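Local coordinates for protein UDP-glucose 6-dehydrogenase (Pyrobaculum islandicum, PDB 3VTF) that probably catalyses the NAD-dependent oxidation of UDP-glucose to UDP-glucuronate, and binds UDP-glucose between two alpha/beta domains, at residues 423-428 and 437-443; 137-143 and 167-173; 38-42 and 75-79; 236-240 and 309-313. One frame throughout, in Å; residues are numbered along the deposited sequence.

In the fold
Along the chain come contacts 3, 2, 4 and 1, in series. Contacts 3 and 2 belong to the NAD-binding domain: 38-42 and 75-79 lie on helices 31-43 and 72-81 beside its sheet, 137-143 and 167-173 on neighbouring strands in it, the centres of the two contacts about 23 Å apart. Contact 4 pairs helices 221-251 and 304-328 of the central region, and contact 1 closes the edge of the parallel sheet in the UDP-binding domain. Contacts 1 and 4 approach to about 6 Å between nearest atoms, whereas the centres of contacts 1 and 2 are about 48 Å apart. R427 of contact 1 and I239 of contact 4 both line the UDP-glucose pocket, built jointly from those two regions.

Contact 1: 423-428 and 437-443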
# COMPACT_ATOMS: atom_id res chain seq x y z
N VAL A 423 26.93 -13.67 -7.52
CA VAL A 423 25.56 -13.60 -7.91
C VAL A 423 25.01 -12.31 -7.31
O VAL A 423 25.11 -12.08 -6.09
CB VAL A 423 24.75 -14.76 -7.33
CG1 VAL A 423 23.24 -14.65 -7.61
CG2 VAL A 423 25.29 -16.09 -7.84
N VAL A 424 24.35 -11.53 -8.17
CA VAL A 424 23.53 -10.36 -7.73
C VAL A 424 22.11 -10.86 -7.96
O VAL A 424 21.72 -11.12 -9.12
CB VAL A 424 23.87 -9.12 -8.57
CG1 VAL A 424 22.84 -8.02 -8.34
CG2 VAL A 424 25.29 -8.59 -8.22
N ASP A 425 21.39 -11.09 -6.87
CA ASP A 425 20.07 -11.71 -6.95
C ASP A 425 18.99 -10.63 -7.03
O ASP A 425 18.77 -9.82 -6.05
CB ASP A 425 19.85 -12.50 -5.67
CG ASP A 425 18.57 -13.28 -5.67
OD1 ASP A 425 17.79 -13.17 -6.64
OD2 ASP A 425 18.30 -14.01 -4.69
N GLY A 426 18.30 -10.58 -8.18
CA GLY A 426 17.29 -9.49 -8.33
C GLY A 426 15.91 -9.89 -8.00
O GLY A 426 15.01 -9.06 -8.13
N ARG A 427 15.72 -11.17 -7.71
CA ARG A 427 14.39 -11.75 -7.47
C ARG A 427 14.19 -12.65 -6.24
O ARG A 427 13.12 -13.22 -6.11
CB ARG A 427 13.90 -12.49 -8.72
CG ARG A 427 13.80 -11.61 -9.94
CD ARG A 427 12.66 -10.61 -9.82
NE ARG A 427 12.56 -9.80 -11.02
CZ ARG A 427 11.94 -8.63 -11.08
NH1 ARG A 427 11.37 -8.12 -10.02
NH2 ARG A 427 11.90 -7.97 -12.21
N TYR A 428 15.16 -12.74 -5.34
CA TYR A 428 15.08 -13.62 -4.17
C TYR A 428 14.99 -15.11 -4.47
O TYR A 428 13.93 -15.68 -4.45
CB TYR A 428 13.94 -13.22 -3.25
CG TYR A 428 14.16 -13.59 -1.81
CD1 TYR A 428 14.90 -12.79 -0.98
CD2 TYR A 428 13.60 -14.73 -1.28
CE1 TYR A 428 15.09 -13.10 0.34
CE2 TYR A 428 13.79 -15.06 0.04
CZ TYR A 428 14.55 -14.25 0.85
OH TYR A 428 14.74 -14.55 2.16
N ILE A 437 29.96 -15.10 -3.71
CA ILE A 437 29.53 -13.74 -3.26
C ILE A 437 27.99 -13.66 -3.61
O ILE A 437 27.61 -13.92 -4.74
CB ILE A 437 30.37 -12.66 -3.92
CG1 ILE A 437 31.85 -12.67 -3.38
CG2 ILE A 437 29.80 -11.29 -3.62
CD1 ILE A 437 32.83 -11.83 -4.24
N TYR A 438 27.14 -13.43 -2.61
CA TYR A 438 25.72 -13.26 -2.81
C TYR A 438 25.40 -11.78 -2.50
O TYR A 438 25.58 -11.35 -1.34
CB TYR A 438 24.98 -14.19 -1.88
CG TYR A 438 23.46 -14.04 -2.02
CD1 TYR A 438 22.78 -14.60 -3.12
CD2 TYR A 438 22.75 -13.27 -1.08
CE1 TYR A 438 21.41 -14.43 -3.26
CE2 TYR A 438 21.38 -13.06 -1.25
CZ TYR A 438 20.72 -13.71 -2.33
OH TYR A 438 19.35 -13.50 -2.47
N GLU A 439 24.91 -11.02 -3.50
CA GLU A 439 24.41 -9.69 -3.22
C GLU A 439 22.89 -9.65 -3.55
O GLU A 439 22.54 -9.69 -4.68
CB GLU A 439 25.12 -8.73 -4.12
CG GLU A 439 26.57 -8.46 -3.77
CD GLU A 439 26.74 -7.54 -2.57
OE1 GLU A 439 25.72 -7.02 -2.02
OE2 GLU A 439 27.92 -7.40 -2.14
N GLY A 440 22.03 -9.49 -2.57
CA GLY A 440 20.61 -9.22 -2.84
C GLY A 440 20.47 -7.79 -3.38
O GLY A 440 21.17 -6.86 -2.92
N VAL A 441 19.61 -7.60 -4.35
CA VAL A 441 19.49 -6.27 -4.95
C VAL A 441 18.84 -5.32 -3.93
O VAL A 441 19.14 -4.13 -3.95
CB VAL A 441 18.65 -6.26 -6.27
CG1 VAL A 441 18.59 -4.86 -6.83
CG2 VAL A 441 19.42 -7.06 -7.32
N ALA A 442 17.99 -5.86 -3.03
CA ALA A 442 17.26 -5.03 -2.08
C ALA A 442 17.07 -5.76 -0.78
O ALA A 442 16.02 -5.68 -0.06
CB ALA A 442 15.90 -4.69 -2.74
N TRP A 443 18.09 -6.55 -0.41
CA TRP A 443 18.07 -7.17 0.91
C TRP A 443 19.52 -7.61 1.13
O TRP A 443 20.34 -7.67 0.18
CB TRP A 443 17.16 -8.43 0.98
CG TRP A 443 17.38 -9.39 -0.18
CD1 TRP A 443 18.22 -10.50 -0.23
CD2 TRP A 443 16.80 -9.31 -1.53
NE1 TRP A 443 18.16 -11.12 -1.47
CE2 TRP A 443 17.36 -10.43 -2.29
CE3 TRP A 443 15.85 -8.48 -2.13
CZ2 TRP A 443 17.01 -10.68 -3.61
CZ3 TRP A 443 15.54 -8.69 -3.48
CH2 TRP A 443 16.07 -9.80 -4.20
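D425 and Y438 meet where two parallel strands run side by side, and their polar ends make the tight part of this contact. Y438 OH donates to D425 OD2 at 2.5 Å, reaching the anti side of the carboxylate 21° out of its plane, while the oxygen lies at the edge of the phenol ring. The same hydroxyl accepts from W443 NE1, almost in the indole plane at 2.8 Å, so carboxylate, phenol and indole form one chain of bonds. D425 OD1 takes the N-H of R427, 3.1 Å from R427 N, and closes an Asx turn. The indole lies between G440 CA, over one face but offset toward the rim, and the Y428 ring, whose edge meets the other in a T-shaped stack with planes at 66°. At the G426 turn, V441 CG2 presses on G426 CA at 3.4 Å, tighter than usual. Backbone bonds such as E439 N to V423 O continue the parallel ladder. The opposite end is looser: I437 turns its side chain outward, and partly exposed E439 bends away to salt bridges with R327 and K250. Beyond the turn, R427 touches the bound UDP-glucose, its guanidinium held by the carbonyls of A407 and G279. Strand 437-440 is the outermost of the six-stranded parallel sheet within this chain; strand 403-406 flanks 422-425 on its other side, and helix 304-328 packs against V424 and V441.

Contact 2: 137-143 and 167-173; sequences WHLVVVK and KFSVASN
W137 and S169 are brought together by their first torsions: the indole stands opposite its backbone nitrogen (chi1 176°), and S169 OG lies beside its own N (chi1 -61°), which sets the hydroxyl at the ring edge. W137 NE1 donates to S169 OG at 2.9 Å with the oxygen 8° out of the ring plane. The hydroxyl is also bonded to D198, so two bonds grip it. K167 crosses the tryptophan at about a right angle, its CE 3.8 Å from W137 CB. From here the strands run parallel, with S169 N to H138 O at 3.0 Å and V140 N to S169 O at 2.8 Å starting the alternating ladder that N173 N to V142 O completes. Side chains alternate between the two faces. On the face of L139 and A171, L139 CD1 reaches over the S169 carbonyl toward the A171 methyl; on that of V140 and V170, V140 CG2 lies 4.0 Å from F168 CD1. Near the C-terminal ends a water donates to V142 O and lies 2.6 Å from S172 OG. The strands are the two arms of a beta-alpha-beta crossover through helix 151-160, right-handed as in Rossmann-type folds. Helices 118-134 and 151-160 cover the V140 face, helix 199-208 covers L139 and A171, and strand 100-103 continues the sheet beyond 139-142.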
# COMPACT_ATOMS: atom_id res chain seq x y z
N TRP A 137 -29.51 0.92 -31.68
CA TRP A 137 -28.71 1.20 -30.48
C TRP A 137 -27.65 0.14 -30.32
O TRP A 137 -27.86 -1.06 -30.69
CB TRP A 137 -29.61 1.14 -29.30
CG TRP A 137 -28.89 1.32 -27.98
CD1 TRP A 137 -28.64 2.52 -27.32
CD2 TRP A 137 -28.39 0.26 -27.06
NE1 TRP A 137 -28.01 2.31 -26.14
CE2 TRP A 137 -27.83 0.97 -25.92
CE3 TRP A 137 -28.29 -1.15 -27.12
CZ2 TRP A 137 -27.25 0.31 -24.84
CZ3 TRP A 137 -27.71 -1.83 -26.01
CH2 TRP A 137 -27.21 -1.11 -24.89
N HIS A 138 -26.51 0.58 -29.81
CA HIS A 138 -25.35 -0.28 -29.55
C HIS A 138 -24.66 0.23 -28.28
O HIS A 138 -24.76 1.41 -27.95
CB HIS A 138 -24.33 -0.05 -30.65
CG HIS A 138 -23.39 -1.25 -30.88
ND1 HIS A 138 -22.10 -1.24 -30.43
CD2 HIS A 138 -23.58 -2.47 -31.51
CE1 HIS A 138 -21.50 -2.41 -30.75
NE2 HIS A 138 -22.40 -3.16 -31.41
N LEU A 139 -23.92 -0.67 -27.59
CA LEU A 139 -23.13 -0.25 -26.44
C LEU A 139 -21.65 -0.27 -26.75
O LEU A 139 -21.11 -1.27 -27.21
CB LEU A 139 -23.44 -1.16 -25.23
CG LEU A 139 -22.59 -0.96 -23.95
CD1 LEU A 139 -22.79 0.43 -23.32
CD2 LEU A 139 -23.00 -2.03 -22.94
N VAL A 140 -20.95 0.82 -26.46
CA VAL A 140 -19.51 0.85 -26.72
C VAL A 140 -18.81 0.70 -25.33
O VAL A 140 -19.03 1.53 -24.41
CB VAL A 140 -19.14 2.24 -27.26
CG1 VAL A 140 -17.65 2.28 -27.58
CG2 VAL A 140 -19.99 2.50 -28.53
N VAL A 141 -18.00 -0.34 -25.17
CA VAL A 141 -17.40 -0.56 -23.84
C VAL A 141 -15.89 -0.44 -23.95
O VAL A 141 -15.25 -1.13 -24.82
CB VAL A 141 -17.78 -2.01 -23.33
CG1 VAL A 141 -17.20 -2.27 -21.87
CG2 VAL A 141 -19.31 -2.25 -23.36
N VAL A 142 -15.29 0.38 -23.11
CA VAL A 142 -13.86 0.58 -23.19
C VAL A 142 -13.17 -0.34 -22.14
O VAL A 142 -13.35 -0.11 -20.91
CB VAL A 142 -13.49 2.06 -22.89
CG1 VAL A 142 -11.96 2.25 -23.04
CG2 VAL A 142 -14.26 3.09 -23.79
N LYS A 143 -12.43 -1.35 -22.62
CA LYS A 143 -11.63 -2.21 -21.69
C LYS A 143 -10.19 -1.69 -21.59
O LYS A 143 -9.54 -1.88 -20.61
CB LYS A 143 -11.56 -3.63 -22.23
CG LYS A 143 -12.84 -4.42 -22.07
CD LYS A 143 -13.22 -4.56 -20.62
CE LYS A 143 -12.46 -5.63 -19.92
NZ LYS A 143 -13.22 -5.84 -18.60
N LYS A 167 -28.40 6.35 -32.23
CA LYS A 167 -28.22 6.49 -30.75
C LYS A 167 -27.35 5.30 -30.20
O LYS A 167 -27.36 4.19 -30.76
CB LYS A 167 -29.57 6.50 -30.03
CG LYS A 167 -30.19 5.08 -29.92
CD LYS A 167 -31.49 4.91 -29.10
CE LYS A 167 -32.28 3.76 -29.72
NZ LYS A 167 -33.11 2.91 -28.82
N PHE A 168 -26.54 5.57 -29.17
CA PHE A 168 -25.70 4.51 -28.58
C PHE A 168 -25.38 4.90 -27.18
O PHE A 168 -25.66 6.05 -26.78
CB PHE A 168 -24.38 4.35 -29.40
CG PHE A 168 -23.49 5.57 -29.39
CD1 PHE A 168 -22.49 5.66 -28.42
CD2 PHE A 168 -23.63 6.60 -30.34
CE1 PHE A 168 -21.62 6.68 -28.40
CE2 PHE A 168 -22.79 7.69 -30.31
CZ PHE A 168 -21.77 7.74 -29.31
N SER A 169 -24.82 3.97 -26.44
CA SER A 169 -24.39 4.27 -25.06
C SER A 169 -22.96 3.81 -24.89
O SER A 169 -22.41 3.14 -25.78
CB SER A 169 -25.29 3.51 -24.03
OG SER A 169 -26.66 3.89 -24.13
N VAL A 170 -22.30 4.31 -23.83
CA VAL A 170 -20.85 4.07 -23.64
C VAL A 170 -20.74 3.57 -22.18
O VAL A 170 -21.63 3.81 -21.33
CB VAL A 170 -19.95 5.32 -23.81
CG1 VAL A 170 -20.04 5.84 -25.26
CG2 VAL A 170 -20.35 6.45 -22.82
N ALA A 171 -19.63 2.90 -21.89
CA ALA A 171 -19.35 2.49 -20.56
C ALA A 171 -17.85 2.22 -20.46
O ALA A 171 -17.25 1.67 -21.41
CB ALA A 171 -20.10 1.19 -20.19
N SER A 172 -17.29 2.49 -19.30
CA SER A 172 -15.90 2.10 -19.00
C SER A 172 -16.08 0.79 -18.16
O SER A 172 -16.91 0.72 -17.26
CB SER A 172 -15.29 3.19 -18.10
OG SER A 172 -14.11 2.69 -17.48
N ASN A 173 -15.33 -0.24 -18.51
CA ASN A 173 -15.40 -1.53 -17.80
C ASN A 173 -13.94 -2.01 -17.75
O ASN A 173 -13.44 -2.77 -18.63
CB ASN A 173 -16.32 -2.51 -18.61
CG ASN A 173 -16.35 -3.92 -18.01
OD1 ASN A 173 -16.24 -4.14 -16.73
ND2 ASN A 173 -16.43 -4.89 -18.87
O HOH W 1 -12.24 2.01 -19.11

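Contact 3: 38-42 and 75-79; sequences VGFAL and ALGRA
V38 and A75 lead the packing of two helices whose short segments cross at 48° with their axes 9.0 Å apart. The two methyls of V38 part over the near side of the partner helix, one to A75 and one to L76. CG1, set opposite the backbone nitrogen (chi1 168°), goes to the A75 side, where V38 CG1 is 3.6 Å from A75 CB and also touches the carbonyl of A75. CG2, beside the nitrogen, takes the L76 side: V38 CG2 meets L76 CD1 at 3.8 Å, the two side chains crossing at about a right angle. L76 points away from the partner helix overall, yet its chi2 of 63° folds CD1 back to V38.

L42 works as a second branched side chain, one turn further on. With an extended chi2, it spreads its methyls over different residues. L42 CD1 lies 3.9 Å from A75 CB, whereas L42 CD2 sits 3.6 Å from A79 N, against the backbone of A79, and also brushes the CB of R78. Between the two branched residues the surfaces are small: A41 CB and A79 CB meet methyl to methyl at 4.0 Å, and A79 CB also approaches the carbonyl of V38.

Helix 31-43 is the first helix of the NAD-binding domain, and L85 of strand 85-87 packs against V38, A41, L76 and A79. No hydrogen bond joins the two segments, so the contact probably rests on van der Waals packing and burial of apolar surface, less complete toward L42 and R78.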
# COMPACT_ATOMS: atom_id res chain seq x y z
N VAL A 38 -12.69 -15.19 -25.91
CA VAL A 38 -12.86 -16.62 -25.54
C VAL A 38 -13.72 -16.84 -24.31
O VAL A 38 -14.63 -17.73 -24.29
CB VAL A 38 -11.45 -17.28 -25.37
CG1 VAL A 38 -11.57 -18.66 -24.69
CG2 VAL A 38 -10.75 -17.38 -26.71
N GLY A 39 -13.47 -16.05 -23.28
CA GLY A 39 -14.22 -16.19 -22.04
C GLY A 39 -15.71 -15.86 -22.20
O GLY A 39 -16.54 -16.53 -21.58
N PHE A 40 -16.04 -14.78 -22.93
CA PHE A 40 -17.44 -14.44 -23.08
C PHE A 40 -18.12 -15.58 -23.85
O PHE A 40 -19.29 -15.92 -23.53
CB PHE A 40 -17.63 -13.10 -23.86
CG PHE A 40 -17.35 -11.85 -23.02
CD1 PHE A 40 -17.84 -11.73 -21.75
CD2 PHE A 40 -16.69 -10.74 -23.60
CE1 PHE A 40 -17.65 -10.54 -21.01
CE2 PHE A 40 -16.45 -9.61 -22.82
CZ PHE A 40 -16.94 -9.52 -21.54
N ALA A 41 -17.44 -16.11 -24.89
CA ALA A 41 -18.06 -17.24 -25.63
C ALA A 41 -18.31 -18.43 -24.70
O ALA A 41 -19.39 -19.07 -24.75
CB ALA A 41 -17.19 -17.65 -26.82
N LEU A 42 -17.37 -18.69 -23.78
CA LEU A 42 -17.52 -19.83 -22.88
C LEU A 42 -18.51 -19.53 -21.82
O LEU A 42 -19.08 -20.46 -21.28
CB LEU A 42 -16.17 -20.24 -22.23
CG LEU A 42 -15.09 -20.82 -23.20
CD1 LEU A 42 -13.77 -21.09 -22.41
CD2 LEU A 42 -15.64 -22.03 -23.93
N ALA A 75 -8.91 -23.35 -23.91
CA ALA A 75 -10.13 -22.51 -23.85
C ALA A 75 -10.56 -22.06 -25.25
O ALA A 75 -11.76 -22.11 -25.63
CB ALA A 75 -9.89 -21.28 -22.91
N LEU A 76 -9.57 -21.69 -26.08
CA LEU A 76 -9.89 -21.22 -27.40
C LEU A 76 -10.59 -22.37 -28.22
O LEU A 76 -11.64 -22.17 -28.87
CB LEU A 76 -8.64 -20.68 -28.07
CG LEU A 76 -8.71 -20.39 -29.58
CD1 LEU A 76 -9.73 -19.29 -29.89
CD2 LEU A 76 -7.32 -20.03 -30.10
N GLY A 77 -10.03 -23.58 -28.15
CA GLY A 77 -10.55 -24.73 -28.95
C GLY A 77 -11.96 -24.99 -28.49
O GLY A 77 -12.83 -25.16 -29.32
N ARG A 78 -12.20 -24.96 -27.16
CA ARG A 78 -13.57 -25.08 -26.61
C ARG A 78 -14.52 -23.97 -27.09
O ARG A 78 -15.65 -24.21 -27.49
CB ARG A 78 -13.59 -25.16 -25.07
CG ARG A 78 -12.86 -26.35 -24.46
CD ARG A 78 -12.60 -26.17 -22.93
NE ARG A 78 -13.87 -26.12 -22.20
CZ ARG A 78 -14.50 -27.19 -21.68
NH1 ARG A 78 -13.98 -28.40 -21.78
NH2 ARG A 78 -15.68 -27.05 -21.05
N ALA A 79 -14.08 -22.72 -27.09
CA ALA A 79 -14.94 -21.63 -27.56
C ALA A 79 -15.29 -21.74 -29.04
O ALA A 79 -16.45 -21.56 -29.45
CB ALA A 79 -14.25 -20.27 -27.22

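Contact 4: 236-240 and 309-313; sequences ALKIS and VLRVN. With UPG (uridine-5'-diphosphate-glucose), chain B.
S240 and V309 provide the one hydrogen bond between these helix segments: S240 OG donates to V309 O at 2.8 Å. The hydroxyl lies beside the backbone nitrogen of its own residue (chi1 -75°), which turns it to the partner helix, and it reaches the carbonyl well off its axis, at a C=O...O angle of 128°. V309 O is already used by the helix itself, accepting from N313 N at 3.2 Å, so two donors share one buried oxygen and the buried serine hydroxyl has its proton placed on a protein oxygen.

Van der Waals contacts flank this bond. V309 divides its methyls between neighbours: CG1, opposite the backbone nitrogen, faces A236 and S240, with V309 CG1 4.1 Å from A236 CB, while V309 CG2 lies 3.9 Å from L237 CB. On the next turn, V312 CG1 comes within 3.5 Å of S240 O and rests alongside the serine backbone. Such a fit joins the long helix 221-251 to helix 304-328 in the all-helical central region of this dehydrogenase family, the segments crossing at 50° with their axes 9.1 Å apart. F280 packs against A236, S240 and N313 from a loop, and the second subunit joins in: its L237 packs on L237 and its I305 on S240 and V312.

Ligand contact falls to I239, on another side of the first helix. Its CD1 meets the uracil of UDP-glucose, I239 CD1 lying 3.6 Å from UPG N1, and I239 CG2 lies near the O2 carbonyl oxygen. Y273, which hydrogen-bonds the same ligand through its hydroxyl, also packs on I239.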
# COMPACT_ATOMS: atom_id res chain seq x y z
N ALA A 236 2.20 -0.96 -8.08
CA ALA A 236 3.56 -0.53 -8.39
C ALA A 236 4.20 0.14 -7.17
O ALA A 236 5.40 -0.05 -6.90
CB ALA A 236 3.54 0.42 -9.63
N LEU A 237 3.39 0.90 -6.42
CA LEU A 237 3.82 1.60 -5.23
C LEU A 237 4.24 0.58 -4.15
O LEU A 237 5.24 0.82 -3.42
CB LEU A 237 2.69 2.53 -4.69
CG LEU A 237 2.77 3.21 -3.35
CD1 LEU A 237 1.69 4.30 -3.09
CD2 LEU A 237 2.45 2.16 -2.31
N LYS A 238 3.46 -0.50 -3.98
CA LYS A 238 3.91 -1.52 -2.98
C LYS A 238 5.23 -2.05 -3.34
O LYS A 238 6.02 -2.30 -2.41
CB LYS A 238 2.93 -2.71 -2.84
CG LYS A 238 1.50 -2.23 -2.55
CD LYS A 238 0.46 -3.25 -1.95
CE LYS A 238 1.03 -4.31 -0.99
NZ LYS A 238 -0.07 -5.21 -0.39
N ILE A 239 5.44 -2.37 -4.63
CA ILE A 239 6.72 -2.92 -5.08
C ILE A 239 7.88 -1.91 -4.79
O ILE A 239 8.95 -2.28 -4.25
CB ILE A 239 6.66 -3.25 -6.58
CG1 ILE A 239 5.61 -4.37 -6.81
CG2 ILE A 239 7.98 -3.77 -7.10
CD1 ILE A 239 5.29 -4.59 -8.28
N SER A 240 7.67 -0.65 -5.16
CA SER A 240 8.73 0.37 -4.98
C SER A 240 8.96 0.69 -3.51
O SER A 240 10.12 0.98 -3.10
CB SER A 240 8.32 1.67 -5.77
OG SER A 240 8.53 1.41 -7.11
N VAL A 309 7.57 6.58 -7.01
CA VAL A 309 7.43 5.17 -7.35
C VAL A 309 8.27 4.83 -8.53
O VAL A 309 8.95 3.77 -8.57
CB VAL A 309 5.91 4.85 -7.66
CG1 VAL A 309 5.81 3.47 -8.23
CG2 VAL A 309 5.17 4.99 -6.35
N LEU A 310 8.19 5.67 -9.56
CA LEU A 310 8.96 5.42 -10.78
C LEU A 310 10.47 5.70 -10.59
O LEU A 310 11.29 5.00 -11.19
CB LEU A 310 8.47 6.31 -11.96
CG LEU A 310 7.46 5.73 -12.95
CD1 LEU A 310 7.31 6.63 -14.21
CD2 LEU A 310 7.79 4.28 -13.36
N ARG A 311 10.82 6.71 -9.80
CA ARG A 311 12.27 6.95 -9.53
C ARG A 311 12.93 5.69 -8.93
O ARG A 311 14.04 5.26 -9.34
CB ARG A 311 12.36 8.09 -8.58
CG ARG A 311 13.74 8.37 -8.02
CD ARG A 311 13.77 9.51 -6.97
NE ARG A 311 15.03 9.44 -6.23
CZ ARG A 311 16.07 10.22 -6.53
NH1 ARG A 311 15.92 11.08 -7.53
NH2 ARG A 311 17.24 10.15 -5.87
N VAL A 312 12.30 5.09 -7.93
CA VAL A 312 12.85 3.85 -7.32
C VAL A 312 12.92 2.77 -8.36
O VAL A 312 13.93 2.11 -8.50
CB VAL A 312 11.97 3.45 -6.12
CG1 VAL A 312 12.33 2.01 -5.63
CG2 VAL A 312 12.16 4.47 -5.03
N ASN A 313 11.85 2.62 -9.17
CA ASN A 313 11.86 1.53 -10.14
C ASN A 313 12.96 1.67 -11.14
O ASN A 313 13.59 0.66 -11.57
CB ASN A 313 10.49 1.47 -10.85
CG ASN A 313 10.24 0.17 -11.55
OD1 ASN A 313 10.05 0.09 -12.78
ND2 ASN A 313 10.21 -0.87 -10.77
N1 UPG B . 6.62 -7.73 -9.45
C2 UPG B . 7.61 -7.39 -8.47
N3 UPG B . 7.36 -7.66 -7.19
C4 UPG B . 6.13 -8.18 -6.81
C5 UPG B . 5.10 -8.50 -7.75
C6 UPG B . 5.39 -8.20 -9.10
O2 UPG B . 8.73 -6.88 -8.80
O4 UPG B . 5.92 -8.36 -5.56
C1C UPG B . 6.98 -7.37 -10.84
C2C UPG B . 6.83 -8.58 -11.74
O2C UPG B . 8.03 -9.35 -11.82
C3C UPG B . 6.49 -7.94 -13.10
C4C UPG B . 5.70 -6.68 -12.73
O4C UPG B . 5.93 -6.50 -11.32
O3C UPG B . 7.71 -7.46 -13.71
C5C UPG B . 4.18 -6.81 -12.97
O5C UPG B . 3.78 -8.10 -12.51
PA UPG B . 2.16 -8.57 -12.65
O1A UPG B . 1.24 -7.63 -11.80
O2A UPG B . 2.10 -10.11 -12.55
O3A UPG B . 2.02 -8.40 -14.25
PB UPG B . 0.80 -7.84 -15.19
O1B UPG B . 0.36 -8.99 -16.08
O2B UPG B . 1.62 -6.69 -15.82
O3B UPG B . -0.49 -7.46 -14.33
C1' UPG B . -0.75 -6.07 -13.96
C2' UPG B . -1.73 -6.10 -12.81
C3' UPG B . -3.10 -6.55 -13.37
C4' UPG B . -3.50 -5.58 -14.50
C5' UPG B . -2.45 -5.75 -15.67
C6' UPG B . -2.63 -4.83 -16.90
O2' UPG B . -1.12 -7.17 -12.00
O3' UPG B . -4.02 -6.49 -12.29
O4' UPG B . -4.78 -6.01 -15.00
O5' UPG B . -1.22 -5.28 -15.06
O6' UPG B . -3.25 -3.59 -16.49